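Local coordinates for putative cathepsin d (Ixodes ricinus, PDB 5N7Q), which probably acts as an aspartic endopeptidase of the cathepsin D type, a pepsin-family enzyme whose mature form binds the inhibitor pepstatin A, at residues 186-191 with 323-328. Numbering follows the deposited sequence.
Sequences ITYVPV and YTIFDR
In the interdomain sheet of pepsin-like aspartic peptidases, strands 187-190 and 322-327 are second neighbours, each paired antiparallel with strand 332-337 between them, and Ile186, Tyr188 and Ile325 meet over one face of that middle strand. With a strand between them, second neighbours meet through side chains, sometimes helped by water, and here two branches of a single isoleucine do most of the work. Ile325 holds CG1 anti to its carbonyl carbon (chi1 -63°) and CG2 anti to the backbone N, which sends one branch to Ile186 and the other to Tyr188. The ends of the two isoleucines meet head-on, CD1 of Ile186 lying 3.8 Å from CD1 of Ile325. CG2 of Ile325 comes to the phenol end of Tyr188, almost in the plane of the ring, at its rim, 4.1 Å from OH of Tyr188. From within the same segment, CG2 of Ile186 sits 3.5 Å above the plane of the Tyr188 ring, nearer its border than its middle. Beyond the methyl contacts a water is hydrogen-bonded to Tyr188 OH at 2.8 Å and donates to Asp327 OD2, also at 2.8 Å. Arg332 of the middle strand forms a salt bridge with Asp327 OD2 and a cation-pi contact with Tyr188. Water and guanidinium together probably favour the charged carboxylate, while the apolar part rests on methyl groups and the hydroxyl-side edge of one aromatic ring; the two segments together bury a modest 161 Å².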
loop_
_atom_site.group_PDB
_atom_site.type_symbol
_atom_site.label_atom_id
_atom_site.label_comp_id
_atom_site.label_asym_id
_atom_site.label_seq_id
_atom_site.Cartn_x
_atom_site.Cartn_y
_atom_site.Cartn_z
ATOM N N ILE A 186 0.204 -12.373 -17.077
ATOM C CA ILE A 186 0.226 -12.342 -15.620
ATOM C C ILE A 186 0.872 -13.607 -15.091
ATOM O O ILE A 186 0.550 -14.721 -15.544
ATOM C CB ILE A 186 -1.208 -12.214 -15.066
ATOM C CG1 ILE A 186 -1.814 -10.860 -15.432
ATOM C CG2 ILE A 186 -1.201 -12.254 -13.552
ATOM C CD1 ILE A 186 -3.326 -10.818 -15.378
ATOM N N THR A 187 1.769 -13.422 -14.123
ATOM C CA THR A 187 2.264 -14.530 -13.263
ATOM C C THR A 187 1.548 -14.532 -11.927
ATOM O O THR A 187 1.595 -13.530 -11.217
ATOM C CB THR A 187 3.767 -14.350 -13.012
ATOM O OG1 THR A 187 4.447 -14.393 -14.269
ATOM C CG2 THR A 187 4.315 -15.465 -12.142
ATOM N N TYR A 188 0.910 -15.659 -11.579
ATOM C CA TYR A 188 0.211 -15.771 -10.307
ATOM C C TYR A 188 1.050 -16.513 -9.283
ATOM O O TYR A 188 1.841 -17.387 -9.636
ATOM C CB TYR A 188 -1.140 -16.461 -10.510
ATOM C CG TYR A 188 -2.185 -15.561 -11.135
ATOM C CD1 TYR A 188 -2.784 -14.567 -10.391
ATOM C CD2 TYR A 188 -2.565 -15.713 -12.471
ATOM C CE1 TYR A 188 -3.739 -13.722 -10.938
ATOM C CE2 TYR A 188 -3.526 -14.875 -13.045
ATOM C CZ TYR A 188 -4.126 -13.893 -12.268
ATOM O OH TYR A 188 -5.069 -13.051 -12.802
ATOM N N VAL A 189 0.862 -16.146 -8.023
ATOM C CA VAL A 189 1.456 -16.808 -6.861
ATOM C C VAL A 189 0.303 -17.018 -5.847
ATOM O O VAL A 189 -0.489 -16.109 -5.600
ATOM C CB VAL A 189 2.656 -16.012 -6.275
ATOM C CG1 VAL A 189 2.253 -14.638 -5.767
ATOM C CG2 VAL A 189 3.390 -16.836 -5.238
ATOM N N PRO A 190 0.176 -18.212 -5.279
ATOM C CA PRO A 190 -0.926 -18.406 -4.332
ATOM C C PRO A 190 -0.668 -17.707 -3.013
ATOM O O PRO A 190 0.470 -17.694 -2.517
ATOM C CB PRO A 190 -0.954 -19.920 -4.102
ATOM C CG PRO A 190 0.367 -20.414 -4.535
ATOM C CD PRO A 190 0.941 -19.450 -5.525
ATOM N N VAL A 191 -1.705 -17.137 -2.411
ATOM C CA VAL A 191 -1.559 -16.623 -1.036
ATOM C C VAL A 191 -1.253 -17.807 -0.108
ATOM O O VAL A 191 -1.788 -18.892 -0.270
ATOM C CB VAL A 191 -2.821 -15.829 -0.598
ATOM C CG1 VAL A 191 -2.823 -15.488 0.881
ATOM C CG2 VAL A 191 -2.993 -14.585 -1.458
ATOM N N TYR A 323 2.214 -4.220 -12.401
ATOM C CA TYR A 323 0.767 -4.183 -12.216
ATOM C C TYR A 323 0.333 -5.423 -11.417
ATOM O O TYR A 323 0.826 -6.522 -11.676
ATOM C CB TYR A 323 0.124 -4.199 -13.584
ATOM C CG TYR A 323 -1.369 -3.997 -13.633
ATOM C CD1 TYR A 323 -1.952 -2.812 -13.161
ATOM C CD2 TYR A 323 -2.206 -4.945 -14.187
ATOM C CE1 TYR A 323 -3.313 -2.604 -13.221
ATOM C CE2 TYR A 323 -3.569 -4.749 -14.250
ATOM C CZ TYR A 323 -4.134 -3.576 -13.794
ATOM O OH TYR A 323 -5.484 -3.372 -13.883
ATOM N N THR A 324 -0.543 -5.232 -10.426
ATOM C CA THR A 324 -0.783 -6.276 -9.455
ATOM C C THR A 324 -2.266 -6.530 -9.348
ATOM O O THR A 324 -3.071 -5.613 -9.230
ATOM C CB THR A 324 -0.208 -5.942 -8.093
ATOM O OG1 THR A 324 1.192 -5.658 -8.236
ATOM C CG2 THR A 324 -0.321 -7.088 -7.136
ATOM N N ILE A 325 -2.602 -7.807 -9.390
ATOM C CA ILE A 325 -3.968 -8.323 -9.302
ATOM C C ILE A 325 -4.118 -9.013 -7.949
ATOM O O ILE A 325 -3.372 -9.933 -7.630
ATOM C CB ILE A 325 -4.273 -9.348 -10.408
ATOM C CG1 ILE A 325 -4.185 -8.726 -11.823
ATOM C CG2 ILE A 325 -5.681 -9.881 -10.239
ATOM C CD1 ILE A 325 -2.778 -8.513 -12.344
ATOM N N PHE A 326 -5.099 -8.562 -7.162
ATOM C CA PHE A 326 -5.413 -9.105 -5.844
ATOM C C PHE A 326 -6.737 -9.879 -6.010
ATOM O O PHE A 326 -7.797 -9.277 -6.168
ATOM C CB PHE A 326 -5.553 -7.972 -4.839
ATOM C CG PHE A 326 -4.297 -7.192 -4.614
ATOM C CD1 PHE A 326 -3.952 -6.128 -5.467
ATOM C CD2 PHE A 326 -3.487 -7.489 -3.539
ATOM C CE1 PHE A 326 -2.774 -5.416 -5.244
ATOM C CE2 PHE A 326 -2.314 -6.777 -3.317
ATOM C CZ PHE A 326 -1.976 -5.726 -4.163
ATOM N N ASP A 327 -6.654 -11.207 -5.986
ATOM C CA ASP A 327 -7.766 -12.086 -6.378
ATOM C C ASP A 327 -8.321 -12.824 -5.167
ATOM O O ASP A 327 -7.675 -13.740 -4.645
ATOM C CB ASP A 327 -7.234 -13.040 -7.463
ATOM C CG ASP A 327 -8.253 -14.040 -7.986
ATOM O OD1 ASP A 327 -9.270 -14.285 -7.310
ATOM O OD2 ASP A 327 -7.972 -14.567 -9.109
ATOM N N ARG A 328 -9.530 -12.441 -4.758
ATOM C CA ARG A 328 -10.193 -13.060 -3.611
ATOM C C ARG A 328 -10.991 -14.282 -4.026
ATOM O O ARG A 328 -11.351 -15.084 -3.165
ATOM C CB ARG A 328 -11.130 -12.072 -2.869
ATOM C CG ARG A 328 -10.356 -11.008 -2.103
ATOM C CD ARG A 328 -9.689 -11.551 -0.831
ATOM N NE ARG A 328 -10.703 -12.065 0.092
ATOM C CZ ARG A 328 -11.365 -11.334 0.986
ATOM N NH1 ARG A 328 -11.124 -10.035 1.101
ATOM N NH2 ARG A 328 -12.323 -11.887 1.732
HETATM O O HOH W 1 -7.493 -13.193 -11.447
#